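Local coordinates for protein PrgX (Enterococcus faecalis, PDB 2AWI) that binds the peptide sex pheromone cCF10 as its receptor and, as a DNA-binding repressor, regulates conjugation in Enterococcus faecalis, at the interface of chains A and B. Sequence-based numbering; all coordinates share one arbitrary frame. Chains: chain A/B, PrgX.

Contact 1: the interface of chains A and B. Residues chain A 59-60, 62-63, 67, 185; chain B 59, 182-183.
A:Phe59 and B:Phe59 meet across a two-fold symmetric interface between two copies of PrgX, a largely apolar junction that ties together the N-terminal helix-turn-helix regions of the XRE-type family and probably helps to hold the DNA-binding regions as a pair. The two phenylalanines run antiparallel alongside one another and pack edge to face, with ring planes 72° apart and centroids separated by 4.8 Å. The CD2/CE2 edge of B:Phe59 points into the face of A:Phe59, CD2 standing over the ring centre and CE2 lying 3.6 Å from A:Phe59 CD2. Both side chains start alike, CG anti to the carbonyl carbon, but chi2 is 176° in chain A and 106° in chain B; the rings are thus twisted differently about CB-CG, one presenting its face and the other its edge. Beyond the pair, B:Phe59 runs along A:Leu62, whose CD1 methyl is 3.8 Å from B:Phe59 CE2. A:Asn63 lies beside the same ring, its amide plane almost parallel to it, with ND2 3.7 Å from B:Phe59 CZ. That amide is held within its own helix 58-67: ND2 donates to the backbone carbonyl A:Phe59 O over 2.9 Å, approaching from above the carbonyl plane. B:Phe182 O lies 3.2 Å from A:Asn63 ND2, but no N-H of this amide is aimed at it, and the backbone of B:Phe182 and B:Gly183 packs against the asparagine without a hydrogen bond from this nitrogen.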
loop_
_atom_site.group_PDB
_atom_site.type_symbol
_atom_site.label_atom_id
_atom_site.label_comp_id
_atom_site.label_asym_id
_atom_site.label_seq_id
_atom_site.Cartn_x
_atom_site.Cartn_y
_atom_site.Cartn_z
ATOM N N PHE A 59 18.827 -42.098 -3.857
ATOM C CA PHE A 59 18.901 -41.386 -2.582
ATOM C C PHE A 59 17.697 -41.680 -1.692
ATOM O O PHE A 59 17.832 -41.801 -0.474
ATOM C CB PHE A 59 19.006 -39.869 -2.804
ATOM C CG PHE A 59 20.362 -39.398 -3.283
ATOM C CD1 PHE A 59 20.563 -38.061 -3.607
ATOM C CD2 PHE A 59 21.428 -40.279 -3.424
ATOM C CE1 PHE A 59 21.804 -37.610 -4.065
ATOM C CE2 PHE A 59 22.671 -39.834 -3.882
ATOM C CZ PHE A 59 22.857 -38.502 -4.203
ATOM N N GLU A 60 16.518 -41.785 -2.297
ATOM C CA GLU A 60 15.314 -42.055 -1.525
ATOM C C GLU A 60 15.452 -43.388 -0.810
ATOM O O GLU A 60 15.040 -43.527 0.343
ATOM C CB GLU A 60 14.074 -42.097 -2.422
ATOM C CG GLU A 60 12.790 -42.092 -1.616
ATOM C CD GLU A 60 11.544 -42.309 -2.454
ATOM O OE1 GLU A 60 11.453 -41.702 -3.537
ATOM O OE2 GLU A 60 10.647 -43.070 -2.021
ATOM N N LEU A 62 18.314 -44.926 0.061
ATOM C CA LEU A 62 19.283 -44.741 1.140
ATOM C C LEU A 62 18.590 -44.115 2.344
ATOM O O LEU A 62 18.692 -44.610 3.460
ATOM C CB LEU A 62 20.438 -43.848 0.684
ATOM C CG LEU A 62 21.527 -44.564 -0.122
ATOM C CD1 LEU A 62 22.608 -43.591 -0.579
ATOM C CD2 LEU A 62 22.131 -45.645 0.750
ATOM N N ASN A 63 17.862 -43.034 2.112
ATOM C CA ASN A 63 17.158 -42.373 3.200
ATOM C C ASN A 63 16.183 -43.328 3.872
ATOM O O ASN A 63 16.166 -43.436 5.093
ATOM C CB ASN A 63 16.413 -41.137 2.684
ATOM C CG ASN A 63 17.309 -39.919 2.568
ATOM O OD1 ASN A 63 17.628 -39.278 3.562
ATOM N ND2 ASN A 63 17.726 -39.599 1.350
HETATM N N MSE A 67 19.263 -43.297 6.569
HETATM C CA MSE A 67 20.252 -42.222 6.523
HETATM C C MSE A 67 19.651 -40.848 6.809
HETATM O O MSE A 67 20.241 -39.813 6.485
HETATM C CB MSE A 67 20.964 -42.208 5.173
HETATM C CG MSE A 67 21.807 -43.442 4.941
HETATM SE SE MSE A 67 23.318 -43.095 3.801
HETATM C CE MSE A 67 24.554 -42.434 5.138
ATOM N N ASP A 185 21.785 -30.794 -0.028
ATOM C CA ASP A 185 22.327 -30.600 1.317
ATOM C C ASP A 185 23.502 -29.627 1.252
ATOM O O ASP A 185 23.567 -28.660 2.014
ATOM C CB ASP A 185 22.812 -31.929 1.899
ATOM C CG ASP A 185 21.673 -32.883 2.213
ATOM O OD1 ASP A 185 21.949 -34.089 2.413
ATOM O OD2 ASP A 185 20.513 -32.424 2.271
ATOM N N PHE B 59 26.446 -38.063 1.393
ATOM C CA PHE B 59 25.849 -37.701 0.114
ATOM C C PHE B 59 26.711 -36.773 -0.725
ATOM O O PHE B 59 26.676 -36.839 -1.958
ATOM C CB PHE B 59 24.458 -37.082 0.314
ATOM C CG PHE B 59 23.393 -38.083 0.689
ATOM C CD1 PHE B 59 22.896 -38.142 1.985
ATOM C CD2 PHE B 59 22.894 -38.974 -0.260
ATOM C CE1 PHE B 59 21.917 -39.075 2.338
ATOM C CE2 PHE B 59 21.915 -39.912 0.083
ATOM C CZ PHE B 59 21.428 -39.960 1.387
ATOM N N PHE B 182 12.010 -38.198 3.269
ATOM C CA PHE B 182 13.072 -39.108 2.868
ATOM C C PHE B 182 14.164 -38.418 2.064
ATOM O O PHE B 182 14.628 -38.929 1.048
ATOM C CB PHE B 182 12.480 -40.300 2.106
ATOM C CG PHE B 182 11.633 -41.191 2.972
ATOM C CD1 PHE B 182 12.175 -41.784 4.112
ATOM C CD2 PHE B 182 10.287 -41.401 2.680
ATOM C CE1 PHE B 182 11.386 -42.576 4.955
ATOM C CE2 PHE B 182 9.487 -42.190 3.514
ATOM C CZ PHE B 182 10.039 -42.780 4.659
ATOM N N GLY B 183 14.579 -37.248 2.545
ATOM C CA GLY B 183 15.630 -36.504 1.870
ATOM C C GLY B 183 15.120 -35.306 1.094
ATOM O O GLY B 183 13.962 -35.275 0.671
#

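Contact 2: the interface of chains A and B. Residues chain A 73-75; chain B 48, 52.
B:Glu52 reaches from helix 44-54 of chain B to the start of helix 74-87 in chain A, where A:Thr75 and A:Asn73 receive its carboxylate. With CG anti to the backbone N (chi1 -165°) and the chain extended beyond it, the glutamate spans the gap at full length. Its OE1 takes two hydrogen bonds from one residue: the backbone amide A:Thr75 N donates at 2.9 Å, nearly in line with the C-O bond, and the hydroxyl A:Thr75 OG1 donates at 2.6 Å to the anti lone pair. Two donors hold OE1 in place and, with the stacked amide, probably restrain the turn of the carboxylate, and the nearby N-terminus of helix 74-87 would probably steady its negative charge. The side-chain amide of A:Asn73 stacks on the carboxylate with planes 11° apart, A:Asn73 CG lying 3.6 Å from B:Glu52 CD. A water adds a further link between the chains: it is 2.9 Å from A:Thr75 OG1 and 2.8 Å from the backbone carbonyl B:Glu52 O. B:Ser48, one turn earlier on the glutamate's helix, flanks A:Asn73 more loosely. The site thus joins a helix within the helix-turn-helix region of chain B to the first turn of helix 74-87 in chain A, which follows helix 58-67 in the sequence.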
loop_
_atom_site.group_PDB
_atom_site.type_symbol
_atom_site.label_atom_id
_atom_site.label_comp_id
_atom_site.label_asym_id
_atom_site.label_seq_id
_atom_site.Cartn_x
_atom_site.Cartn_y
_atom_site.Cartn_z
ATOM N N ASN A 73 25.243 -43.302 13.381
ATOM C CA ASN A 73 26.527 -43.517 14.045
ATOM C C ASN A 73 26.809 -42.585 15.220
ATOM O O ASN A 73 25.969 -41.773 15.607
ATOM C CB ASN A 73 27.680 -43.433 13.038
ATOM C CG ASN A 73 27.685 -42.137 12.257
ATOM O OD1 ASN A 73 27.486 -41.059 12.819
ATOM N ND2 ASN A 73 27.927 -42.232 10.955
ATOM N N GLU A 74 28.011 -42.717 15.777
ATOM C CA GLU A 74 28.448 -41.934 16.928
ATOM C C GLU A 74 28.403 -40.419 16.724
ATOM O O GLU A 74 28.029 -39.678 17.635
ATOM C CB GLU A 74 29.864 -42.356 17.321
ATOM C CG GLU A 74 30.267 -41.948 18.726
ATOM C CD GLU A 74 29.465 -42.670 19.797
ATOM O OE1 GLU A 74 29.685 -42.385 20.995
ATOM O OE2 GLU A 74 28.618 -43.520 19.442
ATOM N N THR A 75 28.786 -39.960 15.536
ATOM C CA THR A 75 28.784 -38.530 15.244
ATOM C C THR A 75 27.368 -37.962 15.147
ATOM O O THR A 75 27.129 -36.800 15.497
ATOM C CB THR A 75 29.550 -38.230 13.938
ATOM O OG1 THR A 75 30.938 -38.531 14.124
ATOM C CG2 THR A 75 29.406 -36.763 13.554
ATOM N N SER B 48 30.022 -45.311 4.497
ATOM C CA SER B 48 29.407 -44.544 5.567
ATOM C C SER B 48 30.433 -44.348 6.675
ATOM O O SER B 48 30.487 -43.300 7.310
ATOM C CB SER B 48 28.187 -45.286 6.105
ATOM O OG SER B 48 27.605 -44.591 7.193
ATOM N N GLU B 52 32.447 -40.860 7.859
ATOM C CA GLU B 52 32.456 -40.295 9.204
ATOM C C GLU B 52 33.875 -39.958 9.643
ATOM O O GLU B 52 34.087 -39.021 10.410
ATOM C CB GLU B 52 31.848 -41.269 10.218
ATOM C CG GLU B 52 31.497 -40.597 11.538
ATOM C CD GLU B 52 31.204 -41.579 12.646
ATOM O OE1 GLU B 52 30.745 -41.134 13.718
ATOM O OE2 GLU B 52 31.439 -42.790 12.454
HETATM O O HOH W 1 33.246 -37.548 12.587
#

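Contact 3: the interface of chains A and B. Residues chain A 10-11, 14-15, 56, 60, 64; chain B 148-149.
The loop carrying B:Phe148 and B:Phe149, just ahead of helix 150-159, meets helices 4-14 and 58-67 of chain A and the loop residue A:Val56, just before helix 58-67, which belong to the N-terminal helix-turn-helix part of the XRE-type family. B:Phe149 is inserted among these elements and supplies most of the buried surface. Its CG is anti to the carbonyl carbon (chi1 -43°), which sends the ring toward helix 4-14. There A:Ile11 lies over one face, its CG2 methyl 3.9 Å above the ring plane and offset toward the rim, while A:Glu14 CG touches the far end at CE1 and CZ. A:Val56 CG2 lies 4.1 Å from B:Phe149 CG and CD1. The CD2 edge is turned to the guanidinium of A:Arg64, the two planes 73° apart, with B:Phe149 CD2 standing over a guanidinium face 3.6 Å from A:Arg64 CZ. A salt bridge within chain A holds this group: A:Arg64 NE and NH2 both donate to A:Glu60 OE2, side-on and close to the guanidinium plane, NH2 over 2.8 Å. The same NH2 also reaches across through a water, 3.1 Å from A:Arg64 NH2 and 2.8 Å from the backbone carbonyl B:Phe148 O.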
loop_
_atom_site.group_PDB
_atom_site.type_symbol
_atom_site.label_atom_id
_atom_site.label_comp_id
_atom_site.label_asym_id
_atom_site.label_seq_id
_atom_site.Cartn_x
_atom_site.Cartn_y
_atom_site.Cartn_z
ATOM N N GLN A 10 10.864 -54.571 0.587
ATOM C CA GLN A 10 9.616 -53.827 0.706
ATOM C C GLN A 10 9.228 -53.223 -0.646
ATOM O O GLN A 10 8.110 -53.411 -1.124
ATOM C CB GLN A 10 9.763 -52.692 1.728
ATOM C CG GLN A 10 8.620 -51.677 1.678
ATOM C CD GLN A 10 9.040 -50.258 2.055
ATOM O OE1 GLN A 10 8.282 -49.304 1.854
ATOM N NE2 GLN A 10 10.243 -50.114 2.600
ATOM N N ILE A 11 10.165 -52.496 -1.252
ATOM C CA ILE A 11 9.931 -51.833 -2.531
ATOM C C ILE A 11 9.710 -52.844 -3.649
ATOM O O ILE A 11 8.753 -52.726 -4.418
ATOM C CB ILE A 11 11.122 -50.897 -2.904
ATOM C CG1 ILE A 11 11.411 -49.937 -1.744
ATOM C CG2 ILE A 11 10.791 -50.089 -4.159
ATOM C CD1 ILE A 11 12.605 -49.010 -1.965
ATOM N N GLU A 14 6.302 -54.326 -3.296
ATOM C CA GLU A 14 5.236 -53.345 -3.502
ATOM C C GLU A 14 5.021 -53.104 -4.992
ATOM O O GLU A 14 3.912 -52.790 -5.429
ATOM C CB GLU A 14 5.593 -52.013 -2.840
ATOM C CG GLU A 14 4.720 -50.834 -3.280
ATOM C CD GLU A 14 3.257 -51.030 -2.949
ATOM O OE1 GLU A 14 2.972 -51.672 -1.916
ATOM O OE2 GLU A 14 2.393 -50.532 -3.703
ATOM N N LEU A 15 6.095 -53.231 -5.764
ATOM C CA LEU A 15 6.023 -53.022 -7.203
ATOM C C LEU A 15 5.763 -54.315 -7.974
ATOM O O LEU A 15 5.706 -54.311 -9.204
ATOM C CB LEU A 15 7.313 -52.360 -7.691
ATOM C CG LEU A 15 7.573 -50.979 -7.080
ATOM C CD1 LEU A 15 8.857 -50.392 -7.639
ATOM C CD2 LEU A 15 6.391 -50.064 -7.381
ATOM N N VAL A 56 13.061 -46.613 -8.436
ATOM C CA VAL A 56 12.938 -45.715 -7.294
ATOM C C VAL A 56 14.288 -45.055 -7.071
ATOM O O VAL A 56 15.309 -45.727 -6.994
ATOM C CB VAL A 56 12.520 -46.490 -6.015
ATOM C CG1 VAL A 56 12.439 -45.542 -4.817
ATOM C CG2 VAL A 56 11.192 -47.179 -6.253
ATOM N N GLU A 60 16.518 -41.785 -2.297
ATOM C CA GLU A 60 15.314 -42.055 -1.525
ATOM C C GLU A 60 15.452 -43.388 -0.810
ATOM O O GLU A 60 15.040 -43.527 0.343
ATOM C CB GLU A 60 14.074 -42.097 -2.422
ATOM C CG GLU A 60 12.790 -42.092 -1.616
ATOM C CD GLU A 60 11.544 -42.309 -2.454
ATOM O OE1 GLU A 60 11.453 -41.702 -3.537
ATOM O OE2 GLU A 60 10.647 -43.070 -2.021
ATOM N N ARG A 64 15.369 -44.021 3.081
ATOM C CA ARG A 64 14.403 -44.961 3.646
ATOM C C ARG A 64 15.099 -46.014 4.497
ATOM O O ARG A 64 14.526 -46.525 5.461
ATOM C CB ARG A 64 13.598 -45.634 2.530
ATOM C CG ARG A 64 12.473 -44.771 1.981
ATOM C CD ARG A 64 11.952 -45.309 0.663
ATOM N NE ARG A 64 10.921 -44.444 0.101
ATOM C CZ ARG A 64 9.695 -44.331 0.595
ATOM N NH1 ARG A 64 9.341 -45.037 1.656
ATOM N NH2 ARG A 64 8.831 -43.494 0.037
ATOM N N PHE B 148 3.545 -45.373 -1.866
ATOM C CA PHE B 148 4.188 -44.725 -2.991
ATOM C C PHE B 148 5.537 -44.101 -2.685
ATOM O O PHE B 148 5.889 -43.866 -1.533
ATOM C CB PHE B 148 3.228 -43.701 -3.571
ATOM C CG PHE B 148 1.844 -44.238 -3.736
ATOM C CD1 PHE B 148 0.965 -44.259 -2.654
ATOM C CD2 PHE B 148 1.439 -44.801 -4.948
ATOM C CE1 PHE B 148 -0.300 -44.832 -2.769
ATOM C CE2 PHE B 148 0.177 -45.381 -5.079
ATOM C CZ PHE B 148 -0.697 -45.395 -3.982
ATOM N N PHE B 149 6.298 -43.858 -3.741
ATOM C CA PHE B 149 7.630 -43.287 -3.613
ATOM C C PHE B 149 7.734 -42.009 -4.429
ATOM O O PHE B 149 6.797 -41.648 -5.143
ATOM C CB PHE B 149 8.660 -44.318 -4.090
ATOM C CG PHE B 149 8.383 -45.718 -3.593
ATOM C CD1 PHE B 149 7.572 -46.586 -4.330
ATOM C CD2 PHE B 149 8.864 -46.140 -2.355
ATOM C CE1 PHE B 149 7.243 -47.853 -3.840
ATOM C CE2 PHE B 149 8.541 -47.401 -1.852
ATOM C CZ PHE B 149 7.726 -48.260 -2.597
HETATM O O HOH W 2 5.989 -42.425 0.831
#

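Contact 4: the interface of chains A and B. Residues chain A 107, 144-147, 149; chain B 14-15.
The guanidinium of A:Arg145 carries the CD2 methyl of B:Leu15 over the centre of one face, 3.5 Å from A:Arg145 CZ, and meets the carboxylate oxygen OE2 of B:Glu14 at its edge, in plane. Two bends in the arginine chain, at chi2 (-60°) and chi3 (-63°), fold it so that one group serves both neighbours. At the edge A:Arg145 NE donates to the anti lone pair of B:Glu14 OE2 over 2.9 Å, also a salt bridge, while the guanidinium and carboxylate planes are turned 48° apart. The backbone amide A:Thr146 N gives B:Glu14 OE2 a second bond, of 2.9 Å, from the syn side and tilted out of the carboxylate plane. The other oxygen, B:Glu14 OE1, accepts from the hydroxyl A:Thr146 OG1 at 2.8 Å, and weakly from A:Thr147 OG1. B:Glu14, at the end of helix 4-14 in the helix-turn-helix region of chain B, thus meets side-chain and backbone donors of the loop before helix 150-159 of chain A, which may stabilise its negative charge; this part of the two-fold symmetric interface probably helps to fix the DNA-binding region of one copy on the other. B:Glu14 CG packs at 3.9 Å from CE1 of A:Phe149, and B:Leu15 and A:Leu107 reach toward each other tip to tip through their methyls. Within chain A, A:Arg145 NH2 donates to the backbone carbonyl A:Thr147 O, 2.7 Å away and in the carbonyl plane.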
loop_
_atom_site.group_PDB
_atom_site.type_symbol
_atom_site.label_atom_id
_atom_site.label_comp_id
_atom_site.label_asym_id
_atom_site.label_seq_id
_atom_site.Cartn_x
_atom_site.Cartn_y
_atom_site.Cartn_z
ATOM N N LEU A 107 36.261 -32.812 11.184
ATOM C CA LEU A 107 35.555 -31.566 10.959
ATOM C C LEU A 107 34.167 -31.638 11.586
ATOM O O LEU A 107 33.645 -30.634 12.059
ATOM C CB LEU A 107 35.454 -31.286 9.463
ATOM C CG LEU A 107 36.806 -31.072 8.776
ATOM C CD1 LEU A 107 36.603 -30.935 7.279
ATOM C CD2 LEU A 107 37.490 -29.834 9.348
ATOM N N LYS A 144 46.551 -25.553 5.781
ATOM C CA LYS A 144 47.003 -26.283 4.599
ATOM C C LYS A 144 45.947 -26.548 3.534
ATOM O O LYS A 144 46.268 -27.072 2.472
ATOM C CB LYS A 144 47.590 -27.630 5.015
ATOM C CG LYS A 144 48.540 -27.579 6.189
ATOM C CD LYS A 144 48.908 -28.989 6.630
ATOM C CE LYS A 144 49.661 -28.991 7.952
ATOM N NZ LYS A 144 49.970 -30.378 8.399
ATOM N N ARG A 145 44.697 -26.195 3.813
ATOM C CA ARG A 145 43.590 -26.441 2.891
ATOM C C ARG A 145 43.665 -25.793 1.507
ATOM O O ARG A 145 44.251 -24.724 1.345
ATOM C CB ARG A 145 42.282 -26.046 3.576
ATOM C CG ARG A 145 42.044 -26.784 4.897
ATOM C CD ARG A 145 41.986 -28.294 4.664
ATOM N NE ARG A 145 40.863 -28.657 3.801
ATOM C CZ ARG A 145 39.590 -28.695 4.195
ATOM N NH1 ARG A 145 39.260 -28.404 5.453
ATOM N NH2 ARG A 145 38.642 -29.002 3.318
ATOM N N THR A 146 43.067 -26.458 0.512
ATOM C CA THR A 146 43.028 -25.958 -0.870
ATOM C C THR A 146 41.605 -26.058 -1.443
ATOM O O THR A 146 41.224 -25.301 -2.333
ATOM C CB THR A 146 43.999 -26.737 -1.816
ATOM O OG1 THR A 146 43.470 -28.037 -2.105
ATOM C CG2 THR A 146 45.375 -26.887 -1.171
ATOM N N THR A 147 40.831 -27.013 -0.937
ATOM C CA THR A 147 39.447 -27.211 -1.368
ATOM C C THR A 147 38.607 -27.431 -0.127
ATOM O O THR A 147 39.048 -28.082 0.819
ATOM C CB THR A 147 39.278 -28.438 -2.297
ATOM O OG1 THR A 147 40.022 -29.548 -1.779
ATOM C CG2 THR A 147 39.738 -28.113 -3.694
ATOM N N PHE A 149 34.705 -28.384 1.809
ATOM C CA PHE A 149 33.501 -29.193 1.690
ATOM C C PHE A 149 32.336 -28.593 2.473
ATOM O O PHE A 149 32.502 -27.608 3.191
ATOM C CB PHE A 149 33.790 -30.622 2.172
ATOM C CG PHE A 149 35.098 -31.179 1.665
ATOM C CD1 PHE A 149 36.285 -30.947 2.359
ATOM C CD2 PHE A 149 35.150 -31.897 0.468
ATOM C CE1 PHE A 149 37.506 -31.418 1.871
ATOM C CE2 PHE A 149 36.369 -32.377 -0.037
ATOM C CZ PHE A 149 37.548 -32.135 0.665
ATOM N N GLU B 14 43.548 -34.251 1.273
ATOM C CA GLU B 14 43.206 -32.847 1.440
ATOM C C GLU B 14 43.201 -32.496 2.927
ATOM O O GLU B 14 43.667 -31.431 3.326
ATOM C CB GLU B 14 41.828 -32.574 0.829
ATOM C CG GLU B 14 41.282 -31.173 1.077
ATOM C CD GLU B 14 42.236 -30.080 0.641
ATOM O OE1 GLU B 14 42.751 -30.153 -0.495
ATOM O OE2 GLU B 14 42.467 -29.143 1.429
ATOM N N LEU B 15 42.685 -33.410 3.741
ATOM C CA LEU B 15 42.602 -33.202 5.182
ATOM C C LEU B 15 43.833 -33.739 5.898
ATOM O O LEU B 15 43.868 -33.812 7.130
ATOM C CB LEU B 15 41.352 -33.883 5.741
ATOM C CG LEU B 15 40.021 -33.509 5.080
ATOM C CD1 LEU B 15 38.891 -34.305 5.735
ATOM C CD2 LEU B 15 39.775 -32.005 5.209
#

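Contact 1 lies about 13 Å from contact 3 and 15 Å from contact 2, measured between C-alpha centres, whereas contacts 3 and 4 stand about 37 Å apart. Contacts 1 and 3 share A:Glu60 on helix 58-67, so one helix of chain A serves both. Contacts 3 and 4 use corresponding regions with the chains exchanged: the end of helix 4-14 in one chain faces the loop before helix 150-159 in the other. With contact 2 they show each helix-turn-helix region packed against its partner chain, an intertwined pairing that probably couples the DNA-binding and pheromone-receptor regions of the two copies.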